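Local atomic coordinates of glucosamine-6-phosphate deaminase (Thermotoga maritima, PDB entry 1J5X), a protein that belongs to the SIS-domain family and folds into two alpha/beta halves, each built round a parallel beta-sheet flanked by helices. Residues Gly61-Asn65 and Leu228-Lys233; Gly111-Leu117 and Ser139-Glu144; Arg129-Ile135 and Ser145-Phe151; Met220-Val226 and Trp305-Arg311. All coordinates share one frame; numbering follows the deposited sequence.

Interaction 1: residues Gly61-Asn65 and Leu228-Lys233; sequences GSSYN and LESALK
Ser62 and Asn65, on the first turn of helix 62-78, close on Glu229 of helix 222-238. This helix-to-helix contact joins the SIS domain to the second alpha/beta half of the chain. Glu229 reaches across because its CG stands anti to the backbone N (chi1 174°) and the chain then bends at chi2, which swings the carboxylate toward the other helix. There OE1 accepts from Asn65 ND2 at 3.2 Å. The N-H points almost straight at the oxygen (168°), which lies close to the amide plane. An amide suits this place because it offers a donor to the buried carboxylate while its oxygen turns to Leu228, whose CD1 lies 3.1 Å from Asn65 OD1. Those two side chains cross at about a right angle. On the other carboxylate oxygen, Lys233 closes a salt bridge one helical turn further along, its chain folded at chi2 and chi3; its amine also bonds to Met160 O, and the ion pair probably offsets the charge of the buried acid. Ser62, being short, sets its OG beside the pair, 2.8 Å from Lys233 NZ. Leu232 borders the polar group with carbon: its CD2 lies 3.2 Å from Ser62 OG.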
# COMPACT_ATOMS: atom_id res chain seq x y z
N GLY A 61 4.86 8.35 -4.70
CA GLY A 61 5.06 7.98 -3.28
C GLY A 61 4.10 6.87 -2.86
O GLY A 61 4.02 5.82 -3.57
N SER A 62 3.42 7.04 -1.73
CA SER A 62 2.44 6.02 -1.31
C SER A 62 1.43 5.73 -2.40
O SER A 62 0.93 4.58 -2.48
CB SER A 62 1.61 6.44 -0.06
OG SER A 62 2.52 6.77 0.94
N SER A 63 1.09 6.74 -3.21
CA SER A 63 0.09 6.50 -4.27
C SER A 63 0.70 5.68 -5.43
O SER A 63 0.00 5.03 -6.21
CB SER A 63 -0.48 7.81 -4.78
OG SER A 63 -1.57 8.26 -3.95
N TYR A 64 2.01 5.74 -5.56
CA TYR A 64 2.64 4.89 -6.58
C TYR A 64 2.62 3.50 -5.99
O TYR A 64 2.42 2.51 -6.70
CB TYR A 64 4.09 5.31 -6.88
CG TYR A 64 4.88 4.22 -7.61
CD1 TYR A 64 4.63 3.93 -8.96
CD2 TYR A 64 5.78 3.41 -6.88
CE1 TYR A 64 5.23 2.84 -9.61
CE2 TYR A 64 6.41 2.27 -7.53
CZ TYR A 64 6.10 2.00 -8.88
OH TYR A 64 6.56 0.84 -9.49
N ASN A 65 2.91 3.39 -4.69
CA ASN A 65 2.88 2.03 -4.11
C ASN A 65 1.50 1.41 -4.21
O ASN A 65 1.37 0.17 -4.38
CB ASN A 65 3.34 2.05 -2.64
CG ASN A 65 4.80 2.50 -2.52
OD1 ASN A 65 5.64 2.20 -3.38
ND2 ASN A 65 5.11 3.19 -1.45
N LEU A 228 6.57 -2.39 -0.14
CA LEU A 228 7.14 -1.08 -0.49
C LEU A 228 6.47 0.00 0.33
O LEU A 228 7.15 0.93 0.85
CB LEU A 228 6.93 -0.73 -1.95
CG LEU A 228 8.10 -0.85 -2.90
CD1 LEU A 228 7.60 -0.12 -4.19
CD2 LEU A 228 9.47 -0.23 -2.38
N GLU A 229 5.14 -0.08 0.42
CA GLU A 229 4.37 0.88 1.18
C GLU A 229 4.79 0.76 2.68
O GLU A 229 4.99 1.79 3.35
CB GLU A 229 2.85 0.63 1.02
CG GLU A 229 1.92 1.51 1.90
CD GLU A 229 2.02 3.04 1.65
OE1 GLU A 229 2.84 3.45 0.79
OE2 GLU A 229 1.28 3.78 2.31
N SER A 230 5.00 -0.47 3.16
CA SER A 230 5.39 -0.63 4.58
C SER A 230 6.73 0.12 4.86
O SER A 230 6.87 0.87 5.87
CB SER A 230 5.57 -2.09 4.89
OG SER A 230 4.27 -2.72 4.89
N ALA A 231 7.69 -0.06 3.99
CA ALA A 231 8.97 0.62 4.20
C ALA A 231 8.80 2.11 4.21
O ALA A 231 9.38 2.81 5.06
CB ALA A 231 9.99 0.16 3.12
N LEU A 232 7.94 2.63 3.34
CA LEU A 232 7.78 4.07 3.28
C LEU A 232 7.15 4.60 4.57
O LEU A 232 7.48 5.72 5.06
CB LEU A 232 6.93 4.44 2.04
CG LEU A 232 6.59 5.93 1.94
CD1 LEU A 232 7.92 6.64 1.77
CD2 LEU A 232 5.71 6.27 0.74
N LYS A 233 6.20 3.85 5.14
CA LYS A 233 5.59 4.32 6.39
C LYS A 233 6.64 4.43 7.48
O LYS A 233 6.62 5.40 8.26
CB LYS A 233 4.49 3.35 6.88
CG LYS A 233 3.38 3.00 5.88
CD LYS A 233 2.48 4.16 5.47
CE LYS A 233 3.15 5.11 4.40
NZ LYS A 233 2.11 5.82 3.55

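Interaction 2: residues Gly111-Leu117 and Ser139-Glu144; sequences GNTTEVL and SRLAKE
Leu117 lays its CD1 methyl over one face of the Arg140 guanidinium, 3.3 Å from NE and displaced toward the rim of the group, the two side chains running obliquely past each other. The arginine presents that flat face because its chain kinks at chi3 (48°) and because Glu144, one helical turn on, grips it side-on: NE bonds to OE2 at 2.7 Å and NH2 to OE1 at 2.9 Å, the latter on the syn lone pair. The other methyl of Leu117, CD2, instead approaches the backbone N of Leu141, while Leu141 CD2 meets Val116 CG1 at 4.1 Å. Asn112 comes at Arg140 at about a right angle, and its OD1 takes the backbone N-H of Arg140 at 2.9 Å. Beside it Gly111 O accepts from Leu141 N, and the bare CA of Gly111 admits Ser139 OG to 3.4 Å. Ser139 is the N-cap of helix 140-144, its OG accepting from Ala142 N while also bonding to Glu136 O. Within the SIS domain, the loop before helix 114-125 thus satisfies N-H groups at the start of helix 140-144, and with NE and NH2 held by Glu144 the arginine can offer its flat face to a leucine methyl.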
# COMPACT_ATOMS: atom_id res chain seq x y z
N GLY A 111 -5.19 15.47 -4.66
CA GLY A 111 -5.68 15.79 -6.01
C GLY A 111 -4.95 16.96 -6.68
O GLY A 111 -5.29 17.37 -7.77
N ASN A 112 -3.90 17.47 -6.05
CA ASN A 112 -3.23 18.62 -6.63
C ASN A 112 -1.72 18.38 -6.90
O ASN A 112 -0.98 19.30 -7.27
CB ASN A 112 -3.45 19.86 -5.71
CG ASN A 112 -4.88 20.38 -5.79
OD1 ASN A 112 -5.46 20.38 -6.97
ND2 ASN A 112 -5.44 20.84 -4.76
N THR A 113 -1.31 17.11 -6.78
CA THR A 113 0.10 16.72 -7.02
C THR A 113 0.48 17.09 -8.46
O THR A 113 -0.09 16.58 -9.42
CB THR A 113 0.26 15.19 -6.78
OG1 THR A 113 -0.26 14.90 -5.48
CG2 THR A 113 1.72 14.79 -6.82
N THR A 114 1.44 18.01 -8.58
CA THR A 114 1.81 18.50 -9.90
C THR A 114 2.14 17.43 -10.93
O THR A 114 1.64 17.49 -12.06
CB THR A 114 2.99 19.45 -9.82
OG1 THR A 114 2.76 20.47 -8.81
CG2 THR A 114 3.14 20.12 -11.17
N GLU A 115 2.96 16.47 -10.53
CA GLU A 115 3.34 15.40 -11.45
C GLU A 115 2.14 14.59 -11.95
O GLU A 115 2.11 14.16 -13.09
CB GLU A 115 4.34 14.50 -10.73
CG GLU A 115 5.69 15.17 -10.58
CD GLU A 115 6.49 14.47 -9.50
OE1 GLU A 115 6.91 13.31 -9.77
OE2 GLU A 115 6.68 15.02 -8.39
N VAL A 116 1.12 14.42 -11.10
CA VAL A 116 -0.05 13.62 -11.47
C VAL A 116 -0.89 14.41 -12.44
O VAL A 116 -1.48 13.85 -13.36
CB VAL A 116 -0.86 13.20 -10.19
CG1 VAL A 116 -2.13 12.38 -10.58
CG2 VAL A 116 0.03 12.36 -9.33
N LEU A 117 -0.99 15.74 -12.21
CA LEU A 117 -1.75 16.57 -13.12
C LEU A 117 -1.03 16.67 -14.48
O LEU A 117 -1.65 16.70 -15.56
CB LEU A 117 -1.95 17.98 -12.50
CG LEU A 117 -2.96 17.85 -11.34
CD1 LEU A 117 -2.95 19.24 -10.58
CD2 LEU A 117 -4.34 17.51 -11.90
N SER A 139 -10.49 19.23 -6.02
CA SER A 139 -9.10 19.29 -6.51
C SER A 139 -9.03 19.31 -8.02
O SER A 139 -9.97 19.01 -8.73
CB SER A 139 -8.28 18.09 -5.99
OG SER A 139 -8.80 16.90 -6.57
N ARG A 140 -7.87 19.73 -8.50
CA ARG A 140 -7.65 19.79 -9.94
C ARG A 140 -7.82 18.35 -10.54
O ARG A 140 -8.36 18.22 -11.62
CB ARG A 140 -6.23 20.30 -10.23
CG ARG A 140 -6.10 21.83 -9.98
CD ARG A 140 -4.79 22.35 -10.51
NE ARG A 140 -4.59 21.84 -11.86
CZ ARG A 140 -3.48 22.02 -12.57
NH1 ARG A 140 -2.47 22.70 -12.05
NH2 ARG A 140 -3.38 21.48 -13.79
N LEU A 141 -7.34 17.32 -9.85
CA LEU A 141 -7.55 15.95 -10.44
C LEU A 141 -9.05 15.61 -10.56
O LEU A 141 -9.51 15.00 -11.54
CB LEU A 141 -6.79 14.90 -9.60
CG LEU A 141 -6.78 13.46 -10.25
CD1 LEU A 141 -6.11 13.57 -11.59
CD2 LEU A 141 -6.04 12.44 -9.37
N ALA A 142 -9.84 16.02 -9.56
CA ALA A 142 -11.27 15.76 -9.61
C ALA A 142 -11.88 16.49 -10.78
O ALA A 142 -12.79 15.99 -11.47
CB ALA A 142 -11.98 16.19 -8.27
N LYS A 143 -11.36 17.68 -11.05
CA LYS A 143 -11.91 18.50 -12.12
C LYS A 143 -11.30 18.29 -13.50
O LYS A 143 -11.98 18.56 -14.48
CB LYS A 143 -11.78 20.00 -11.73
CG LYS A 143 -12.68 20.40 -10.58
CD LYS A 143 -12.22 21.75 -9.92
CE LYS A 143 -13.37 22.34 -9.02
NZ LYS A 143 -12.86 23.48 -8.16
N GLU A 144 -10.07 17.74 -13.57
CA GLU A 144 -9.37 17.57 -14.87
C GLU A 144 -9.28 16.15 -15.44
O GLU A 144 -8.92 15.97 -16.61
CB GLU A 144 -7.97 18.16 -14.75
CG GLU A 144 -8.02 19.72 -14.71
CD GLU A 144 -6.74 20.35 -14.17
OE1 GLU A 144 -5.64 19.87 -14.52
OE2 GLU A 144 -6.81 21.34 -13.37
O HOH W 1 -4.53 17.72 -15.60

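Interaction 3: residues Arg129-Ile135 and Ser145-Phe151; sequences RTIGITI and SDLPLVF
Ile133 and Leu149 lie side by side on neighbouring parallel strands of a beta-alpha-beta unit, in which strand 128-134 leads through helix 140-144 to strand 147-150 at the edge of the SIS-domain sheet. Backbone bonds join the strands along their length: Leu147 N to Thr130 O, Gly132 N to Leu147 O, Leu149 N to Gly132 O and Phe151 N to Thr134 O. On the face that carries Ile131, Ile133 and Leu149, tips press together: Ile133 CD1 is 3.4 Å from Leu149 CD2, tighter than an ordinary carbon contact. Ile133 CG2 meets Phe151 CE1 at 3.6 Å, and Ile167 of helix 162-179 packs on Ile133 and Phe151. Branched and aromatic side chains suit this largely buried layer, packing closely without polar groups. On the reverse face, where Gly132 faces Pro148, Ser145 OG, which bonds to Leu141 O, lies 3.4 Å from Gly132 CA.

The outer edge is looser: the ring of Pro148 is exposed and touches little of strand 128-134 although the backbones are close, and Arg129 borders solvent, giving its CD to Leu147 CD1. Side-chain polar bonds join in at the Arg129 end. Asp146 OD2 accepts from Thr130 N, while Thr130 OG1 (chi1 64°) accepts from Asp146 N at 3.1 Å and bonds also to Asn120. The opposite charges of Arg129 and Asp146 probably attract at longer range: Arg129 NE stays 5.0 Å from Asp146 OD2.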
# COMPACT_ATOMS: atom_id res chain seq x y z
N ARG A 129 -8.04 7.53 -21.69
CA ARG A 129 -9.07 8.12 -20.83
C ARG A 129 -8.56 7.96 -19.37
O ARG A 129 -8.05 6.89 -18.97
CB ARG A 129 -10.40 7.41 -21.02
CG ARG A 129 -11.48 8.04 -20.15
CD ARG A 129 -12.87 7.54 -20.44
NE ARG A 129 -13.27 7.78 -21.82
CZ ARG A 129 -14.55 7.74 -22.21
NH1 ARG A 129 -15.52 7.47 -21.32
NH2 ARG A 129 -14.86 7.97 -23.49
N THR A 130 -8.69 9.04 -18.59
CA THR A 130 -8.20 9.02 -17.23
C THR A 130 -9.23 8.98 -16.13
O THR A 130 -10.30 9.65 -16.17
CB THR A 130 -7.25 10.24 -16.96
OG1 THR A 130 -8.04 11.47 -17.07
CG2 THR A 130 -6.12 10.29 -18.00
N ILE A 131 -8.92 8.18 -15.11
CA ILE A 131 -9.77 8.07 -13.95
C ILE A 131 -9.04 8.77 -12.82
O ILE A 131 -7.90 8.43 -12.50
CB ILE A 131 -10.01 6.61 -13.55
CG1 ILE A 131 -10.90 5.92 -14.63
CG2 ILE A 131 -10.68 6.56 -12.18
CD1 ILE A 131 -10.75 4.38 -14.56
N GLY A 132 -9.71 9.75 -12.19
CA GLY A 132 -9.05 10.50 -11.14
C GLY A 132 -9.32 10.02 -9.74
O GLY A 132 -10.34 10.35 -9.16
N ILE A 133 -8.38 9.29 -9.14
CA ILE A 133 -8.62 8.81 -7.78
C ILE A 133 -8.09 9.84 -6.79
O ILE A 133 -6.88 10.07 -6.75
CB ILE A 133 -7.87 7.51 -7.56
CG1 ILE A 133 -8.34 6.46 -8.58
CG2 ILE A 133 -8.02 7.01 -6.09
CD1 ILE A 133 -9.77 5.96 -8.39
N THR A 134 -8.97 10.39 -5.94
CA THR A 134 -8.49 11.40 -4.98
C THR A 134 -9.51 11.44 -3.83
O THR A 134 -10.61 10.88 -3.95
CB THR A 134 -8.50 12.82 -5.67
OG1 THR A 134 -8.11 13.83 -4.72
CG2 THR A 134 -9.79 13.13 -6.21
N ILE A 135 -9.14 12.06 -2.70
CA ILE A 135 -10.15 12.17 -1.63
C ILE A 135 -10.68 13.61 -1.59
O ILE A 135 -11.51 13.93 -0.76
CB ILE A 135 -9.61 11.78 -0.19
CG1 ILE A 135 -8.54 12.74 0.31
CG2 ILE A 135 -9.05 10.38 -0.23
CD1 ILE A 135 -8.07 12.35 1.68
N SER A 145 -9.62 15.17 -14.62
CA SER A 145 -9.58 13.79 -15.11
C SER A 145 -10.87 13.58 -15.88
O SER A 145 -11.86 14.31 -15.68
CB SER A 145 -9.48 12.82 -13.93
OG SER A 145 -10.60 12.92 -13.03
N ASP A 146 -10.88 12.59 -16.78
CA ASP A 146 -12.07 12.28 -17.53
C ASP A 146 -13.19 11.69 -16.69
O ASP A 146 -14.37 11.97 -16.93
CB ASP A 146 -11.76 11.27 -18.64
CG ASP A 146 -10.90 11.84 -19.74
OD1 ASP A 146 -11.17 12.97 -20.18
OD2 ASP A 146 -9.94 11.17 -20.18
N LEU A 147 -12.82 10.89 -15.68
CA LEU A 147 -13.77 10.17 -14.84
C LEU A 147 -13.26 10.27 -13.40
O LEU A 147 -12.44 9.46 -12.93
CB LEU A 147 -13.81 8.68 -15.27
CG LEU A 147 -14.32 8.35 -16.68
CD1 LEU A 147 -14.01 6.90 -17.04
CD2 LEU A 147 -15.82 8.59 -16.75
N PRO A 148 -13.70 11.30 -12.69
CA PRO A 148 -13.25 11.44 -11.31
C PRO A 148 -13.89 10.40 -10.41
O PRO A 148 -15.02 10.00 -10.63
CB PRO A 148 -13.67 12.87 -10.94
CG PRO A 148 -14.90 13.06 -11.81
CD PRO A 148 -14.47 12.49 -13.13
N LEU A 149 -13.16 9.95 -9.41
CA LEU A 149 -13.67 8.97 -8.47
C LEU A 149 -13.18 9.48 -7.14
O LEU A 149 -12.06 9.19 -6.71
CB LEU A 149 -13.06 7.57 -8.75
CG LEU A 149 -13.39 6.49 -7.71
CD1 LEU A 149 -14.88 6.57 -7.34
CD2 LEU A 149 -13.03 5.10 -8.27
N VAL A 150 -14.00 10.31 -6.50
CA VAL A 150 -13.63 10.88 -5.24
C VAL A 150 -14.03 9.94 -4.09
O VAL A 150 -15.20 9.55 -3.98
CB VAL A 150 -14.32 12.24 -5.06
CG1 VAL A 150 -13.78 12.89 -3.79
CG2 VAL A 150 -14.03 13.14 -6.29
N PHE A 151 -13.09 9.60 -3.24
CA PHE A 151 -13.35 8.70 -2.11
C PHE A 151 -13.79 9.47 -0.90
O PHE A 151 -13.15 10.45 -0.53
CB PHE A 151 -12.12 7.90 -1.75
CG PHE A 151 -11.86 6.80 -2.72
CD1 PHE A 151 -11.47 7.11 -4.02
CD2 PHE A 151 -12.11 5.50 -2.36
CE1 PHE A 151 -11.34 6.14 -4.99
CE2 PHE A 151 -11.97 4.47 -3.33
CZ PHE A 151 -11.59 4.82 -4.66

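Interaction 4: residues Met220-Val226 and Trp305-Arg311; sequences MSEFFGV and WKSAFLR
The N-terminal turn of helix 222-238 presents Phe223 between two flat groups, with Trp305 over one face of its ring and Arg311 over the other. Trp305 comes edge-on in a T-shaped pair, the centroids of its six-membered ring and the Phe223 ring 4.9 Å apart and the planes at 61°. Arg311 stacks instead: its guanidinium lies flat on the phenyl, the planes only 18° apart, and its CD makes a CH-pi contact 3.8 Å from the Phe223 ring centroid. The chain of Arg311, extended from CG to NE, carries the cation along the ring. Hydrogen bonds fix its orientation: NE meets Ser307 OG at 2.7 Å close to the guanidinium plane, while NH1 bonds to Gln267 and Val293 O and NH2 to Ser302 O. Arginine suits this buried place because its flat group stacks while its rim bonds.

In the fold, the contact pins the start of a helix of the second alpha/beta half to the connection between strand 289-293 and helix 313-326, which contains a 3-10 turn at 305-307. Glu222 crosses over the indole of Trp305, OE1 3.5 Å from CE3 and the carboxylate within 13° of parallel; the acid pairs with Arg76, which also makes a cation-pi contact with the tryptophan. Met220 O, from a selenomethionine, meets the indole edge at CZ3, 3.3 Å away. One turn along the helix, Val226 divides its methyls: CG1 touches Arg311 CB at 3.6 Å and CG2 Ala308 CB at 4.1 Å.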
# COMPACT_ATOMS: atom_id res chain seq x y z
N MSE A 220 5.76 -11.11 -1.93
CA MSE A 220 5.71 -11.26 -3.38
C MSE A 220 4.48 -10.64 -4.02
O MSE A 220 3.41 -10.58 -3.39
CB MSE A 220 5.68 -12.77 -3.78
CG MSE A 220 6.96 -13.46 -3.33
SE MSE A 220 6.71 -15.36 -3.98
CE MSE A 220 8.63 -16.00 -3.89
N SER A 221 4.65 -10.23 -5.28
CA SER A 221 3.58 -9.69 -6.09
C SER A 221 2.81 -8.60 -5.36
O SER A 221 3.42 -7.62 -4.99
CB SER A 221 2.64 -10.84 -6.50
OG SER A 221 3.41 -11.86 -7.10
N GLU A 222 1.48 -8.74 -5.21
CA GLU A 222 0.75 -7.71 -4.46
C GLU A 222 1.39 -7.44 -3.08
O GLU A 222 1.37 -6.27 -2.62
CB GLU A 222 -0.69 -8.09 -4.18
CG GLU A 222 -1.61 -8.04 -5.37
CD GLU A 222 -1.56 -9.40 -6.21
OE1 GLU A 222 -0.51 -10.06 -6.25
OE2 GLU A 222 -2.57 -9.74 -6.86
N PHE A 223 1.93 -8.49 -2.44
CA PHE A 223 2.55 -8.30 -1.11
C PHE A 223 3.89 -7.57 -1.15
O PHE A 223 4.39 -7.13 -0.11
CB PHE A 223 2.67 -9.62 -0.39
CG PHE A 223 1.32 -10.23 -0.03
CD1 PHE A 223 0.11 -9.53 -0.32
CD2 PHE A 223 1.28 -11.50 0.55
CE1 PHE A 223 -1.14 -10.07 -0.02
CE2 PHE A 223 0.05 -12.08 0.85
CZ PHE A 223 -1.18 -11.37 0.57
N PHE A 224 4.50 -7.51 -2.34
CA PHE A 224 5.73 -6.70 -2.53
C PHE A 224 5.26 -5.24 -2.51
O PHE A 224 5.90 -4.40 -1.90
CB PHE A 224 6.39 -6.96 -3.89
CG PHE A 224 7.53 -6.02 -4.16
CD1 PHE A 224 8.63 -5.99 -3.32
CD2 PHE A 224 7.42 -5.10 -5.20
CE1 PHE A 224 9.63 -5.04 -3.47
CE2 PHE A 224 8.45 -4.12 -5.38
CZ PHE A 224 9.53 -4.10 -4.51
N GLY A 225 4.16 -4.93 -3.22
CA GLY A 225 3.63 -3.57 -3.18
C GLY A 225 3.31 -3.18 -1.72
O GLY A 225 3.58 -2.05 -1.27
N VAL A 226 2.73 -4.13 -0.96
CA VAL A 226 2.40 -3.87 0.45
C VAL A 226 3.72 -3.60 1.18
O VAL A 226 3.76 -2.75 2.08
CB VAL A 226 1.73 -5.12 1.11
CG1 VAL A 226 1.70 -4.98 2.63
CG2 VAL A 226 0.29 -5.28 0.57
N TRP A 305 -4.47 -13.25 -1.69
CA TRP A 305 -4.16 -11.89 -2.19
C TRP A 305 -5.13 -10.81 -1.74
O TRP A 305 -4.73 -9.65 -1.62
CB TRP A 305 -4.09 -11.86 -3.72
CG TRP A 305 -3.07 -12.87 -4.25
CD1 TRP A 305 -3.33 -13.96 -5.06
CD2 TRP A 305 -1.65 -12.85 -4.04
NE1 TRP A 305 -2.15 -14.61 -5.38
CE2 TRP A 305 -1.10 -13.95 -4.77
CE3 TRP A 305 -0.78 -12.02 -3.31
CZ2 TRP A 305 0.29 -14.23 -4.79
CZ3 TRP A 305 0.59 -12.31 -3.33
CH2 TRP A 305 1.11 -13.41 -4.08
N LYS A 306 -6.39 -11.19 -1.52
CA LYS A 306 -7.40 -10.21 -1.09
C LYS A 306 -7.03 -9.53 0.24
O LYS A 306 -7.53 -8.44 0.52
CB LYS A 306 -8.78 -10.90 -0.92
CG LYS A 306 -9.53 -11.17 -2.25
CD LYS A 306 -10.98 -11.70 -1.92
CE LYS A 306 -11.63 -12.35 -3.18
NZ LYS A 306 -10.82 -13.42 -3.79
N SER A 307 -6.20 -10.16 1.07
CA SER A 307 -5.85 -9.53 2.35
C SER A 307 -4.89 -8.31 2.15
O SER A 307 -4.52 -7.67 3.13
CB SER A 307 -5.14 -10.56 3.27
OG SER A 307 -3.94 -11.01 2.64
N ALA A 308 -4.48 -8.05 0.92
CA ALA A 308 -3.54 -6.95 0.67
C ALA A 308 -3.98 -5.64 1.28
O ALA A 308 -3.12 -4.91 1.79
CB ALA A 308 -3.27 -6.77 -0.84
N PHE A 309 -5.30 -5.36 1.28
CA PHE A 309 -5.77 -4.08 1.80
C PHE A 309 -5.62 -3.90 3.33
O PHE A 309 -5.77 -2.78 3.87
CB PHE A 309 -7.19 -3.82 1.34
CG PHE A 309 -8.23 -4.62 2.08
CD1 PHE A 309 -8.57 -5.90 1.63
CD2 PHE A 309 -8.84 -4.11 3.25
CE1 PHE A 309 -9.51 -6.66 2.35
CE2 PHE A 309 -9.77 -4.84 3.96
CZ PHE A 309 -10.12 -6.13 3.52
N LEU A 310 -5.33 -4.98 4.05
CA LEU A 310 -5.09 -4.88 5.48
C LEU A 310 -3.59 -5.00 5.79
O LEU A 310 -3.16 -4.69 6.90
CB LEU A 310 -5.74 -6.04 6.21
CG LEU A 310 -7.26 -6.17 6.24
CD1 LEU A 310 -7.63 -7.52 6.93
CD2 LEU A 310 -7.83 -5.00 7.08
N ARG A 311 -2.79 -5.51 4.86
CA ARG A 311 -1.43 -5.84 5.24
C ARG A 311 -0.38 -4.78 5.47
O ARG A 311 0.75 -5.13 5.82
CB ARG A 311 -0.85 -6.95 4.34
CG ARG A 311 -1.48 -8.39 4.68
CD ARG A 311 -1.18 -9.36 3.53
NE ARG A 311 -1.51 -10.77 3.86
CZ ARG A 311 -0.63 -11.65 4.33
NH1 ARG A 311 0.65 -11.28 4.55
NH2 ARG A 311 -1.02 -12.93 4.56

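Interactions 2 and 3 share one corner of the SIS domain: their centres are 9 Å apart, and helix 140-144 packs on strands 128-134 and 147-150 where they touch. Both lie about 20 Å from the chain centre, interaction 2 buried and interaction 3 only partly. Interactions 1 and 4 sit nearer the centre, yet 4 is buried and 1 only partly so; they share helix 222-238, interaction 4 gripping its start and interaction 1 the turns after it. Interaction 3 rests on sheet hydrogen bonds, interaction 2 on backbone N-H groups taken up at a helix start, interaction 1 on a buried acid, and interaction 4 on stacked flat groups with no hydrogen bond between its segments.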